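Local coordinates for periplasmic beta-glucosidase (Pseudomonas aeruginosa, PDB 6R5T), which probably hydrolyses terminal, non-reducing beta-D-glucosyl residues, releasing beta-D-glucose, as a periplasmic member of glycoside hydrolase family 3, at residues T130-F142 with M483-I495. The protein carries 1 engineered substitution. Numbering follows the deposited sequence. Where two conformers were deposited one is given.
With BGC (beta-D-glucopyranose), chain C; GAL (beta-D-galactopyranose), chain B.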
loop_
_atom_site.group_PDB
_atom_site.type_symbol
_atom_site.label_atom_id
_atom_site.label_comp_id
_atom_site.label_asym_id
_atom_site.label_seq_id
_atom_site.Cartn_x
_atom_site.Cartn_y
_atom_site.Cartn_z
ATOM N N THR A 130 12.638 -2.161 2.513
ATOM C CA THR A 130 11.727 -2.296 1.355
ATOM C C THR A 130 10.738 -3.449 1.553
ATOM O O THR A 130 11.145 -4.583 1.665
ATOM C CB THR A 130 12.479 -2.478 0.044
ATOM O OG1 THR A 130 13.320 -3.632 0.156
ATOM C CG2 THR A 130 13.293 -1.227 -0.256
ATOM N N ARG A 131 9.461 -3.085 1.623
ATOM C CA ARG A 131 8.355 -4.063 1.729
ATOM C C ARG A 131 7.483 -4.070 0.458
ATOM O O ARG A 131 6.510 -4.901 0.396
ATOM C CB ARG A 131 7.493 -3.739 2.938
ATOM C CG ARG A 131 8.207 -3.939 4.262
ATOM C CD ARG A 131 7.328 -3.523 5.425
ATOM N NE ARG A 131 7.960 -3.931 6.681
ATOM C CZ ARG A 131 7.548 -3.558 7.874
ATOM N NH1 ARG A 131 6.457 -2.800 8.004
ATOM N NH2 ARG A 131 8.173 -4.013 8.928
ATOM N N ASP A 132 7.797 -3.248 -0.526
ATOM C CA ASP A 132 6.970 -3.101 -1.741
ATOM C C ASP A 132 7.852 -3.413 -2.930
ATOM O O ASP A 132 8.637 -2.596 -3.357
ATOM C CB ASP A 132 6.355 -1.717 -1.835
ATOM C CG ASP A 132 5.312 -1.559 -2.933
ATOM O OD1 ASP A 132 5.448 -2.206 -4.017
ATOM O OD2 ASP A 132 4.319 -0.812 -2.638
ATOM N N ALA A 133 7.661 -4.616 -3.479
ATOM C CA ALA A 133 8.496 -5.116 -4.581
ATOM C C ALA A 133 8.369 -4.268 -5.862
ATOM O O ALA A 133 9.191 -4.419 -6.754
ATOM C CB ALA A 133 8.106 -6.569 -4.857
ATOM N N ARG A 134 7.341 -3.434 -6.006
ATOM C CA ARG A 134 7.175 -2.637 -7.261
ATOM C C ARG A 134 8.245 -1.558 -7.395
ATOM O O ARG A 134 8.549 -1.142 -8.517
ATOM C CB ARG A 134 5.811 -1.949 -7.259
ATOM C CG ARG A 134 4.646 -2.924 -7.267
ATOM C CD ARG A 134 3.338 -2.170 -7.154
ATOM N NE ARG A 134 3.137 -1.690 -5.803
ATOM C CZ ARG A 134 2.029 -1.092 -5.394
ATOM N NH1 ARG A 134 1.047 -0.836 -6.233
ATOM N NH2 ARG A 134 1.926 -0.688 -4.154
ATOM N N TRP A 135 8.793 -1.103 -6.288
ATOM C CA TRP A 135 9.734 0.048 -6.301
ATOM C C TRP A 135 11.036 -0.347 -7.034
ATOM O O TRP A 135 11.647 -1.354 -6.681
ATOM C CB TRP A 135 9.979 0.459 -4.859
ATOM C CG TRP A 135 10.755 1.737 -4.677
ATOM C CD1 TRP A 135 10.450 2.953 -5.199
ATOM C CD2 TRP A 135 11.839 1.983 -3.768
ATOM N NE1 TRP A 135 11.290 3.923 -4.712
ATOM C CE2 TRP A 135 12.132 3.360 -3.808
ATOM C CE3 TRP A 135 12.585 1.178 -2.906
ATOM C CZ2 TRP A 135 13.116 3.953 -3.013
ATOM C CZ3 TRP A 135 13.589 1.749 -2.149
ATOM C CH2 TRP A 135 13.844 3.137 -2.191
ATOM N N GLY A 136 11.507 0.488 -7.955
ATOM C CA GLY A 136 12.683 0.138 -8.754
ATOM C C GLY A 136 13.951 0.136 -7.937
ATOM O O GLY A 136 14.892 -0.552 -8.301
ATOM N N ARG A 137 13.958 0.788 -6.784
ATOM C CA ARG A 137 15.202 0.878 -5.978
ATOM C C ARG A 137 15.329 -0.225 -4.945
ATOM O O ARG A 137 16.276 -0.188 -4.136
ATOM C CB ARG A 137 15.284 2.270 -5.380
ATOM C CG ARG A 137 15.212 3.340 -6.451
ATOM C CD ARG A 137 15.534 4.758 -5.956
ATOM N NE ARG A 137 16.971 4.847 -5.773
ATOM C CZ ARG A 137 17.701 5.963 -5.883
ATOM N NH1 ARG A 137 17.111 7.119 -6.124
ATOM N NH2 ARG A 137 19.026 5.862 -5.776
ATOM N N VAL A 138 14.456 -1.228 -4.959
ATOM C CA VAL A 138 14.629 -2.374 -4.027
ATOM C C VAL A 138 15.985 -3.036 -4.316
ATOM O O VAL A 138 16.555 -3.580 -3.362
ATOM C CB VAL A 138 13.480 -3.395 -4.120
ATOM C CG1 VAL A 138 12.148 -2.773 -3.727
ATOM C CG2 VAL A 138 13.412 -4.009 -5.489
ATOM N N SER A 139 16.461 -2.934 -5.553
ATOM C CA SER A 139 17.761 -3.571 -5.932
ATOM C C SER A 139 18.932 -2.981 -5.133
ATOM O O SER A 139 19.983 -3.679 -4.914
ATOM C CB SER A 139 17.995 -3.431 -7.411
ATOM O OG SER A 139 18.167 -2.048 -7.726
ATOM N N GLU A 140 18.766 -1.778 -4.622
ATOM C CA GLU A 140 19.846 -1.041 -3.908
ATOM C C GLU A 140 19.898 -1.314 -2.420
ATOM O O GLU A 140 20.910 -0.964 -1.838
ATOM C CB GLU A 140 19.627 0.454 -4.064
ATOM C CG GLU A 140 19.845 0.867 -5.460
ATOM C CD GLU A 140 19.307 2.250 -5.652
ATOM O OE1 GLU A 140 19.761 3.167 -4.863
ATOM O OE2 GLU A 140 18.412 2.375 -6.549
ATOM N N GLY A 141 18.864 -1.935 -1.834
ATOM C CA GLY A 141 18.870 -2.210 -0.406
ATOM C C GLY A 141 19.138 -3.664 -0.097
ATOM O O GLY A 141 19.579 -4.436 -1.003
ATOM N N PHE A 142 18.879 -4.014 1.142
ATOM C CA PHE A 142 19.215 -5.342 1.675
ATOM C C PHE A 142 17.961 -6.151 1.979
ATOM O O PHE A 142 18.075 -7.192 2.608
ATOM C CB PHE A 142 20.099 -5.203 2.898
ATOM C CG PHE A 142 21.449 -4.593 2.662
ATOM C CD1 PHE A 142 22.301 -5.095 1.693
ATOM C CD2 PHE A 142 21.890 -3.561 3.461
ATOM C CE1 PHE A 142 23.593 -4.593 1.544
ATOM C CE2 PHE A 142 23.164 -3.024 3.273
ATOM C CZ PHE A 142 24.016 -3.566 2.341
ATOM N N MET A 483 15.029 -1.937 -15.630
ATOM C CA MET A 483 13.674 -2.194 -15.068
ATOM C C MET A 483 13.726 -2.112 -13.553
ATOM O O MET A 483 12.656 -2.051 -12.950
ATOM C CB MET A 483 13.143 -3.569 -15.432
ATOM C CG MET A 483 12.930 -3.718 -16.927
ATOM S SD MET A 483 12.300 -5.358 -17.330
ATOM C CE MET A 483 12.289 -5.289 -19.119
ATOM N N ALA A 484 14.894 -2.100 -12.959
ATOM C CA ALA A 484 15.023 -2.115 -11.475
ATOM C C ALA A 484 16.048 -1.077 -11.077
ATOM O O ALA A 484 17.135 -1.395 -10.566
ATOM C CB ALA A 484 15.399 -3.482 -10.954
ATOM N N HIS A 485 15.681 0.154 -11.355
ATOM C CA HIS A 485 16.584 1.296 -11.180
ATOM C C HIS A 485 15.757 2.483 -10.661
ATOM O O HIS A 485 14.530 2.371 -10.476
ATOM C CB HIS A 485 17.403 1.332 -12.472
ATOM C CG HIS A 485 17.413 2.607 -13.200
ATOM N ND1 HIS A 485 16.482 2.884 -14.149
ATOM C CD2 HIS A 485 18.166 3.704 -13.046
ATOM C CE1 HIS A 485 16.695 4.097 -14.599
ATOM N NE2 HIS A 485 17.717 4.626 -13.939
ATOM N N GLU A 486 16.420 3.573 -10.390
ATOM C CA GLU A 486 15.668 4.786 -10.013
ATOM C C GLU A 486 14.530 5.043 -11.004
ATOM O O GLU A 486 14.738 5.006 -12.250
ATOM C CB GLU A 486 16.621 5.960 -9.935
ATOM C CG GLU A 486 15.902 7.256 -9.654
ATOM C CD GLU A 486 16.778 8.472 -9.587
ATOM O OE1 GLU A 486 18.021 8.306 -9.833
ATOM O OE2 GLU A 486 16.270 9.575 -9.188
ATOM N N ALA A 487 13.370 5.420 -10.471
ATOM C CA ALA A 487 12.131 5.807 -11.198
ATOM C C ALA A 487 11.497 4.622 -11.955
ATOM O O ALA A 487 10.329 4.816 -12.381
ATOM C CB ALA A 487 12.342 6.979 -12.096
ATOM N N SER A 488 12.054 3.395 -11.990
ATOM C CA SER A 488 11.491 2.292 -12.803
ATOM C C SER A 488 10.519 1.443 -11.976
ATOM O O SER A 488 10.778 0.280 -11.736
ATOM C CB SER A 488 12.587 1.426 -13.375
ATOM O OG SER A 488 13.497 2.194 -14.135
ATOM N N SER A 489 9.440 2.037 -11.507
ATOM C CA SER A 489 8.455 1.283 -10.727
ATOM C C SER A 489 7.639 0.434 -11.697
ATOM O O SER A 489 7.300 0.867 -12.791
ATOM C CB SER A 489 7.624 2.220 -9.951
ATOM O OG SER A 489 8.460 2.945 -9.073
ATOM N N ARG A 490 7.331 -0.770 -11.263
ATOM C CA ARG A 490 6.591 -1.767 -12.077
ATOM C C ARG A 490 5.206 -2.005 -11.507
ATOM O O ARG A 490 5.050 -2.122 -10.306
ATOM C CB ARG A 490 7.325 -3.099 -12.087
ATOM C CG ARG A 490 8.455 -3.156 -13.078
ATOM C CD ARG A 490 9.077 -4.523 -13.302
ATOM N NE ARG A 490 8.337 -5.289 -14.274
ATOM C CZ ARG A 490 8.388 -6.619 -14.385
ATOM N NH1 ARG A 490 9.217 -7.322 -13.631
ATOM N NH2 ARG A 490 7.653 -7.241 -15.283
ATOM N N THR A 491 4.225 -2.189 -12.388
ATOM C CA THR A 491 2.865 -2.629 -12.049
ATOM C C THR A 491 2.701 -4.136 -12.195
ATOM O O THR A 491 1.622 -4.598 -11.887
ATOM C CB THR A 491 1.811 -1.946 -12.929
ATOM O OG1 THR A 491 2.028 -2.335 -14.292
ATOM C CG2 THR A 491 1.911 -0.442 -12.813
ATOM N N ASP A 492 3.683 -4.856 -12.718
ATOM C CA ASP A 492 3.629 -6.306 -13.000
ATOM C C ASP A 492 4.930 -6.847 -12.407
ATOM O O ASP A 492 5.957 -6.263 -12.716
ATOM C CB ASP A 492 3.523 -6.499 -14.509
ATOM C CG ASP A 492 3.440 -7.910 -15.032
ATOM O OD1 ASP A 492 3.562 -8.827 -14.257
ATOM O OD2 ASP A 492 3.312 -8.071 -16.287
ATOM N N LEU A 493 4.898 -7.891 -11.611
ATOM C CA LEU A 493 6.137 -8.457 -11.032
ATOM C C LEU A 493 6.546 -9.737 -11.768
ATOM O O LEU A 493 7.527 -10.355 -11.344
ATOM C CB LEU A 493 5.969 -8.755 -9.542
ATOM C CG LEU A 493 5.603 -7.529 -8.691
ATOM C CD1 LEU A 493 5.332 -8.028 -7.299
ATOM C CD2 LEU A 493 6.719 -6.483 -8.700
ATOM N N ARG A 494 5.879 -10.085 -12.845
ATOM C CA ARG A 494 6.262 -11.303 -13.596
ATOM C C ARG A 494 7.515 -11.064 -14.442
ATOM O O ARG A 494 7.914 -9.932 -14.743
ATOM C CB ARG A 494 5.114 -11.754 -14.492
ATOM C CG ARG A 494 3.917 -12.272 -13.718
ATOM C CD ARG A 494 2.713 -12.535 -14.581
ATOM N NE ARG A 494 2.302 -11.315 -15.247
ATOM C CZ ARG A 494 1.329 -11.223 -16.154
ATOM N NH1 ARG A 494 0.604 -12.282 -16.460
ATOM N NH2 ARG A 494 1.090 -10.069 -16.753
ATOM N N ILE A 495 8.091 -12.169 -14.877
ATOM C CA ILE A 495 9.040 -12.085 -16.001
ATOM C C ILE A 495 8.291 -11.407 -17.133
ATOM O O ILE A 495 7.113 -11.642 -17.374
ATOM C CB ILE A 495 9.515 -13.507 -16.336
ATOM C CG1 ILE A 495 10.369 -14.117 -15.229
ATOM C CG2 ILE A 495 10.213 -13.562 -17.670
ATOM C CD1 ILE A 495 10.737 -15.582 -15.410
HETATM C C2 BGC C . 22.393 9.176 -5.404
HETATM C C3 BGC C . 22.437 10.567 -6.068
HETATM C C4 BGC C . 21.388 10.523 -7.212
HETATM C C5 BGC C . 20.024 10.262 -6.548
HETATM C C6 BGC C . 18.897 10.132 -7.549
HETATM C C1 BGC C . 20.969 8.901 -4.907
HETATM O O1 BGC C . 21.013 7.589 -4.439
HETATM O O2 BGC C . 23.280 9.025 -4.302
HETATM O O3 BGC C . 23.747 10.768 -6.637
HETATM O O4 BGC C . 21.389 11.809 -7.852
HETATM O O5 BGC C . 20.044 8.983 -5.989
HETATM O O6 BGC C . 17.658 9.927 -6.861
HETATM C C1 GAL B . 21.693 11.815 -9.251
HETATM C C2 GAL B . 23.120 11.312 -9.550
HETATM C C3 GAL B . 23.358 11.442 -11.059
HETATM C C4 GAL B . 22.272 10.619 -11.793
HETATM C C5 GAL B . 20.887 11.115 -11.332
HETATM C C6 GAL B . 19.764 10.260 -11.908
HETATM O O2 GAL B . 24.052 12.090 -8.817
HETATM O O3 GAL B . 24.662 10.897 -11.343
HETATM O O4 GAL B . 22.496 9.251 -11.378
HETATM O O5 GAL B . 20.719 11.002 -9.875
HETATM O O6 GAL B . 18.497 10.729 -11.384
HETATM O O HOH W 1 11.229 2.908 -9.000
HETATM O O HOH W 2 17.721 0.354 -8.302
#
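Arg137 and Glu486, one from a loop of the N-terminal barrel domain, the other from a loop of the C-terminal domain, grip the same hydroxyl of the bound disaccharide: Arg137 NH1 donates to O6 of the glucose at 3.0 Å, and that O6 donates to Glu486 OE2 at 2.7 Å. Their direct ion pair is long, Arg137 NH1 lying 4.0 Å from Glu486 OE1, and the oxygen stands well out of the guanidinium plane, with Glu486 CB over one face. With CG anti to the backbone N (chi1 176°) and an extended chain, Glu486 runs past the guanidinium to the sugars, where OE1 accepts from O6 of the galactose. Arg137 NH2 meets the syn lone pair of Glu140 OE1 in plane at 2.9 Å, and NE donates to OE2, tilted from the plane; this side-on clamp probably fixes the guanidinium's rotation. Glu486 OE2 is also hydrogen-bonded to Tyr190 OH of the same chain and salt-bridged to Arg585 of the second subunit.

Behind the pocket the backbones close up. Lacking a CB, Gly136 lets its CA make a CA-H...O contact to His485 O at 3.4 Å, and a water accepts from Gly136 N and donates to Ser489 OG, itself also hydrogen-bonded to Gly187 O. Arg490 N donates to Arg134 O at 3.0 Å (164°), while Leu493 CD1 packs on Ala133 CB at 4.0 Å.

The contact thus joins the barrel loop between strand 121-122 and helix 146-161 to the C-terminal-domain loop between strand 472-478 and helix 497-508.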